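Local coordinates for protein flagellar assembly factor FliW (Geobacillus thermodenitrificans, PDB 5DMD) that probably binds the translational repressor CsrA, relieving its block on flagellin synthesis, and probably binds flagellin during assembly of the flagellum, at residues Ser65-Tyr70 with Thr105-Gln110; Pro112-Val117 with Lys123-Thr128. The protein carries 1 engineered substitution. All coordinates share one frame; numbering follows the deposited sequence.

Interaction 1 (Ser65-Tyr70 with Thr105-Gln110)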
# COMPACT_ATOMS: atom_id res chain seq x y z
N SER A 65 1.72 -1.08 -12.70
CA SER A 65 2.14 -2.35 -13.28
C SER A 65 0.96 -3.16 -13.79
O SER A 65 1.10 -3.91 -14.76
CB SER A 65 2.93 -3.14 -12.24
OG SER A 65 2.17 -3.34 -11.06
N TYR A 66 -0.21 -3.02 -13.16
CA TYR A 66 -1.40 -3.74 -13.57
C TYR A 66 -2.53 -2.82 -14.03
O TYR A 66 -3.45 -3.30 -14.69
CB TYR A 66 -1.94 -4.61 -12.42
CG TYR A 66 -1.08 -5.82 -12.10
CD1 TYR A 66 -0.04 -5.73 -11.19
CD2 TYR A 66 -1.31 -7.04 -12.72
CE1 TYR A 66 0.74 -6.83 -10.89
CE2 TYR A 66 -0.53 -8.14 -12.43
CZ TYR A 66 0.50 -8.03 -11.51
OH TYR A 66 1.28 -9.12 -11.21
N PHE A 67 -2.46 -1.52 -13.71
CA PHE A 67 -3.54 -0.57 -13.95
C PHE A 67 -2.90 0.66 -14.56
O PHE A 67 -2.68 1.68 -13.89
CB PHE A 67 -4.28 -0.26 -12.65
CG PHE A 67 -4.89 -1.47 -12.01
CD1 PHE A 67 -6.01 -2.09 -12.59
CD2 PHE A 67 -4.31 -2.04 -10.90
CE1 PHE A 67 -6.57 -3.21 -12.01
CE2 PHE A 67 -4.86 -3.17 -10.32
CZ PHE A 67 -5.98 -3.75 -10.88
N PRO A 68 -2.57 0.59 -15.85
CA PRO A 68 -1.73 1.63 -16.45
C PRO A 68 -2.36 3.00 -16.52
O PRO A 68 -1.62 3.98 -16.60
CB PRO A 68 -1.44 1.10 -17.86
CG PRO A 68 -2.41 -0.03 -18.07
CD PRO A 68 -2.73 -0.58 -16.73
N THR A 69 -3.69 3.11 -16.51
CA THR A 69 -4.34 4.41 -16.53
C THR A 69 -4.72 4.92 -15.14
O THR A 69 -5.43 5.93 -15.05
CB THR A 69 -5.58 4.39 -17.42
OG1 THR A 69 -6.52 3.43 -16.93
CG2 THR A 69 -5.21 4.07 -18.86
N TYR A 70 -4.28 4.25 -14.08
CA TYR A 70 -4.59 4.69 -12.73
C TYR A 70 -4.14 6.13 -12.54
O TYR A 70 -2.95 6.43 -12.67
CB TYR A 70 -3.89 3.79 -11.72
CG TYR A 70 -4.34 3.99 -10.28
CD1 TYR A 70 -5.69 3.93 -9.93
CD2 TYR A 70 -3.42 4.20 -9.27
CE1 TYR A 70 -6.09 4.11 -8.61
CE2 TYR A 70 -3.81 4.37 -7.96
CZ TYR A 70 -5.15 4.31 -7.64
OH TYR A 70 -5.53 4.47 -6.32
N THR A 105 -7.11 -12.44 -8.04
CA THR A 105 -6.75 -11.41 -7.09
C THR A 105 -7.25 -10.05 -7.57
O THR A 105 -7.27 -9.75 -8.77
CB THR A 105 -5.23 -11.39 -6.92
OG1 THR A 105 -4.83 -12.60 -6.27
CG2 THR A 105 -4.75 -10.19 -6.10
N THR A 106 -7.68 -9.22 -6.61
CA THR A 106 -8.14 -7.87 -6.90
C THR A 106 -7.31 -6.85 -6.13
O THR A 106 -6.60 -7.19 -5.17
CB THR A 106 -9.62 -7.69 -6.52
OG1 THR A 106 -9.80 -7.95 -5.12
CG2 THR A 106 -10.49 -8.63 -7.33
N ALA A 107 -7.42 -5.60 -6.55
CA ALA A 107 -6.80 -4.47 -5.87
C ALA A 107 -7.86 -3.44 -5.49
O ALA A 107 -8.85 -3.25 -6.20
CB ALA A 107 -5.78 -3.79 -6.78
N ASN A 108 -7.64 -2.76 -4.36
CA ASN A 108 -8.50 -1.66 -3.94
C ASN A 108 -7.91 -0.36 -4.49
O ASN A 108 -7.01 0.23 -3.90
CB ASN A 108 -8.65 -1.61 -2.41
CG ASN A 108 -9.65 -0.55 -1.95
OD1 ASN A 108 -9.91 0.42 -2.66
ND2 ASN A 108 -10.24 -0.75 -0.78
N LEU A 109 -8.44 0.08 -5.64
CA LEU A 109 -7.99 1.32 -6.25
C LEU A 109 -8.58 2.56 -5.59
O LEU A 109 -8.08 3.67 -5.83
CB LEU A 109 -8.30 1.30 -7.75
CG LEU A 109 -7.68 0.13 -8.52
CD1 LEU A 109 -7.94 0.31 -10.01
CD2 LEU A 109 -6.19 0.00 -8.24
N GLN A 110 -9.61 2.41 -4.76
CA GLN A 110 -10.19 3.55 -4.06
C GLN A 110 -9.31 4.06 -2.93
O GLN A 110 -9.43 5.23 -2.55
CB GLN A 110 -11.57 3.19 -3.49
CG GLN A 110 -12.37 4.39 -3.01
CD GLN A 110 -13.55 4.00 -2.13
OE1 GLN A 110 -13.96 2.84 -2.09
NE2 GLN A 110 -14.12 4.98 -1.43
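Leu-109 packs against two aromatic rings of the 65-70 loop, and its backbone carbonyl accepts a hydrogen bond from the hydroxyl of one of them. That hydroxyl belongs to Tyr-70, OH to Leu-109 O 2.7 Å. The C=O...OH angle is 133°, with the hydroxyl tilted from the carbonyl plane, while the oxygen itself lies in the plane of the tyrosine ring, at its edge. CE1 of the same ring rests 3.7 Å from Leu-109 CB, and Leu-109 CD2 sits over one face of the Tyr-70 ring, toward its rim. Leu-109 CD1 makes a CH-pi contact with Phe-67, 4.1 Å from the ring centroid and 15° off its normal; Tyr-66 CB lies over the rim of the opposite face. Ala-107 CB comes to 3.7 Å from Phe-67 CE2. The contact lays the loop between strand 57-61 and helix 76-81 against strand 106-116 of the antiparallel sheet. A type I beta turn from Phe-67 to Tyr-70, closed by Tyr-70 N to Phe-67 O at 3.0 Å, places both residues with their side chains toward the strand. Tyr-70 extends its hydroxyl to the Leu-109 carbonyl because chi1 of -169° turns the ring away from the backbone N. Beyond this shell, Val-94 touches Tyr-70 and Leu-109, Tyr-132 meets the Tyr-70 ring, and His-136 packs on Phe-67 and Leu-109.

Interaction 2 (Pro112-Val117 with Lys123-Thr128); sequences PIVINV and KQVILT
Val-114 and Lys-123 form a hydrogen-bonded antiparallel pair: Val-114 N donates to Lys-123 O at 2.9 Å, and Lys-123 N returns a bond to Val-114 O at 3.0 Å. The first is nearly straight, 168° at the hydrogen; the second is more bent, at 151°. A third bond, Val-125 N to Pro-112 O at 3.0 Å, carries the ladder past the non-hydrogen-bonded pair Ile-113 and Gln-124, and Gln-124 CA adds a CA-H...O contact to the same oxygen. These bonds join strands 106-116 and 121-124 as a beta hairpin. On one face Ile-113 CD1 lies 3.7 Å from Gln-124 CB, close to the start of an extended chain whose NE2 bonds to Ala-111 O. Val-114, on the other face, crosses Val-125 obliquely, CG2 to CG2 at 3.8 Å; in each valine the branch that reaches across is the one anti to its own carbonyl carbon. Past the ladder, Leu-127 crosses the Pro-112 ring at about a right angle, its CD1 3.9 Å from Pro-112 CD. Lys-123 runs fully extended from the Val-114 face to helix 76-81, where NZ bonds to Thr-78 OG1 and Gln-81 OE1. Proline has no N-H to offer Val-125 O, so at this end the two chains are tied through Pro-112 O, with apolar packing alongside.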
# COMPACT_ATOMS: atom_id res chain seq x y z
N PRO A 112 -5.52 4.04 -2.06
CA PRO A 112 -4.08 3.82 -2.21
C PRO A 112 -3.28 4.19 -0.97
O PRO A 112 -3.68 5.05 -0.16
CB PRO A 112 -3.71 4.72 -3.39
CG PRO A 112 -4.68 5.83 -3.31
CD PRO A 112 -5.98 5.19 -2.86
N ILE A 113 -2.14 3.53 -0.84
CA ILE A 113 -1.09 3.91 0.11
C ILE A 113 -0.19 4.93 -0.57
O ILE A 113 0.36 4.67 -1.65
CB ILE A 113 -0.28 2.67 0.54
CG1 ILE A 113 -1.16 1.63 1.25
CG2 ILE A 113 0.92 3.08 1.42
CD1 ILE A 113 -1.62 2.06 2.63
N VAL A 114 0.01 6.08 0.08
CA VAL A 114 0.76 7.19 -0.48
C VAL A 114 1.91 7.49 0.46
O VAL A 114 1.68 7.74 1.65
CB VAL A 114 -0.13 8.43 -0.64
CG1 VAL A 114 0.67 9.59 -1.22
CG2 VAL A 114 -1.36 8.11 -1.48
N ILE A 115 3.14 7.47 -0.05
CA ILE A 115 4.32 7.66 0.78
C ILE A 115 5.19 8.77 0.21
O ILE A 115 5.52 8.75 -0.98
CB ILE A 115 5.12 6.35 0.90
CG1 ILE A 115 4.29 5.30 1.65
CG2 ILE A 115 6.47 6.59 1.59
CD1 ILE A 115 4.91 3.92 1.70
N ASN A 116 5.55 9.74 1.06
CA ASN A 116 6.65 10.64 0.75
C ASN A 116 7.92 9.89 1.12
O ASN A 116 8.23 9.73 2.31
CB ASN A 116 6.53 11.96 1.51
CG ASN A 116 7.65 12.94 1.15
OD1 ASN A 116 8.77 12.54 0.85
ND2 ASN A 116 7.33 14.23 1.18
N VAL A 117 8.64 9.43 0.11
CA VAL A 117 9.74 8.49 0.34
C VAL A 117 10.83 9.12 1.19
O VAL A 117 11.27 8.55 2.19
CB VAL A 117 10.29 7.95 -0.99
CG1 VAL A 117 11.39 6.94 -0.73
CG2 VAL A 117 9.17 7.30 -1.80
N LYS A 123 0.38 7.61 4.33
CA LYS A 123 -1.04 7.71 4.62
C LYS A 123 -1.77 6.75 3.70
O LYS A 123 -1.38 6.58 2.54
CB LYS A 123 -1.55 9.14 4.37
CG LYS A 123 -3.05 9.35 4.64
CD LYS A 123 -3.43 10.82 4.48
CE LYS A 123 -4.91 11.03 4.77
NZ LYS A 123 -5.33 12.44 4.52
N GLN A 124 -2.83 6.12 4.21
CA GLN A 124 -3.79 5.46 3.32
C GLN A 124 -4.92 6.44 3.05
O GLN A 124 -5.65 6.82 3.98
CB GLN A 124 -4.34 4.15 3.90
CG GLN A 124 -5.34 3.51 2.93
CD GLN A 124 -5.68 2.07 3.25
OE1 GLN A 124 -5.73 1.67 4.41
NE2 GLN A 124 -5.92 1.28 2.21
N VAL A 125 -5.06 6.85 1.79
CA VAL A 125 -6.00 7.89 1.39
C VAL A 125 -7.23 7.20 0.81
O VAL A 125 -7.10 6.32 -0.05
CB VAL A 125 -5.36 8.80 0.33
CG1 VAL A 125 -6.36 9.83 -0.18
CG2 VAL A 125 -4.08 9.44 0.86
N ILE A 126 -8.41 7.59 1.28
CA ILE A 126 -9.67 7.07 0.75
C ILE A 126 -10.21 8.12 -0.21
O ILE A 126 -10.61 9.21 0.21
CB ILE A 126 -10.67 6.75 1.87
CG1 ILE A 126 -10.08 5.73 2.84
CG2 ILE A 126 -11.94 6.16 1.28
CD1 ILE A 126 -10.96 5.46 4.05
N LEU A 127 -10.22 7.79 -1.50
CA LEU A 127 -10.65 8.72 -2.54
C LEU A 127 -12.17 8.74 -2.60
O LEU A 127 -12.80 7.69 -2.79
CB LEU A 127 -10.06 8.30 -3.88
CG LEU A 127 -8.54 8.09 -3.90
CD1 LEU A 127 -8.10 7.43 -5.20
CD2 LEU A 127 -7.82 9.41 -3.72
N THR A 128 -12.76 9.92 -2.46
CA THR A 128 -14.21 10.07 -2.36
C THR A 128 -14.86 10.60 -3.64
O THR A 128 -16.09 10.57 -3.74
CB THR A 128 -14.57 11.02 -1.21
OG1 THR A 128 -13.88 12.26 -1.39
CG2 THR A 128 -14.16 10.41 0.12

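Overall arrangement
Interactions 1 and 2 are centred about 14 Å apart and come in series along the chain, the first closing before the second opens. They share strand 106-116: interaction 1 brings the 65-70 loop against its first part, and interaction 2 pairs its later part with strand 121-124 of the same antiparallel sheet. The two meet where the strand passes from one to the other. Gln-110 O and Leu-127 N, 2.9 Å apart, probably form a hydrogen bond, and Tyr-70 OH packs 3.4 Å from Pro-112 CG. One strand thus connects a long loop and a hairpin within the FliW family region, so the two buried contacts adjoin along it.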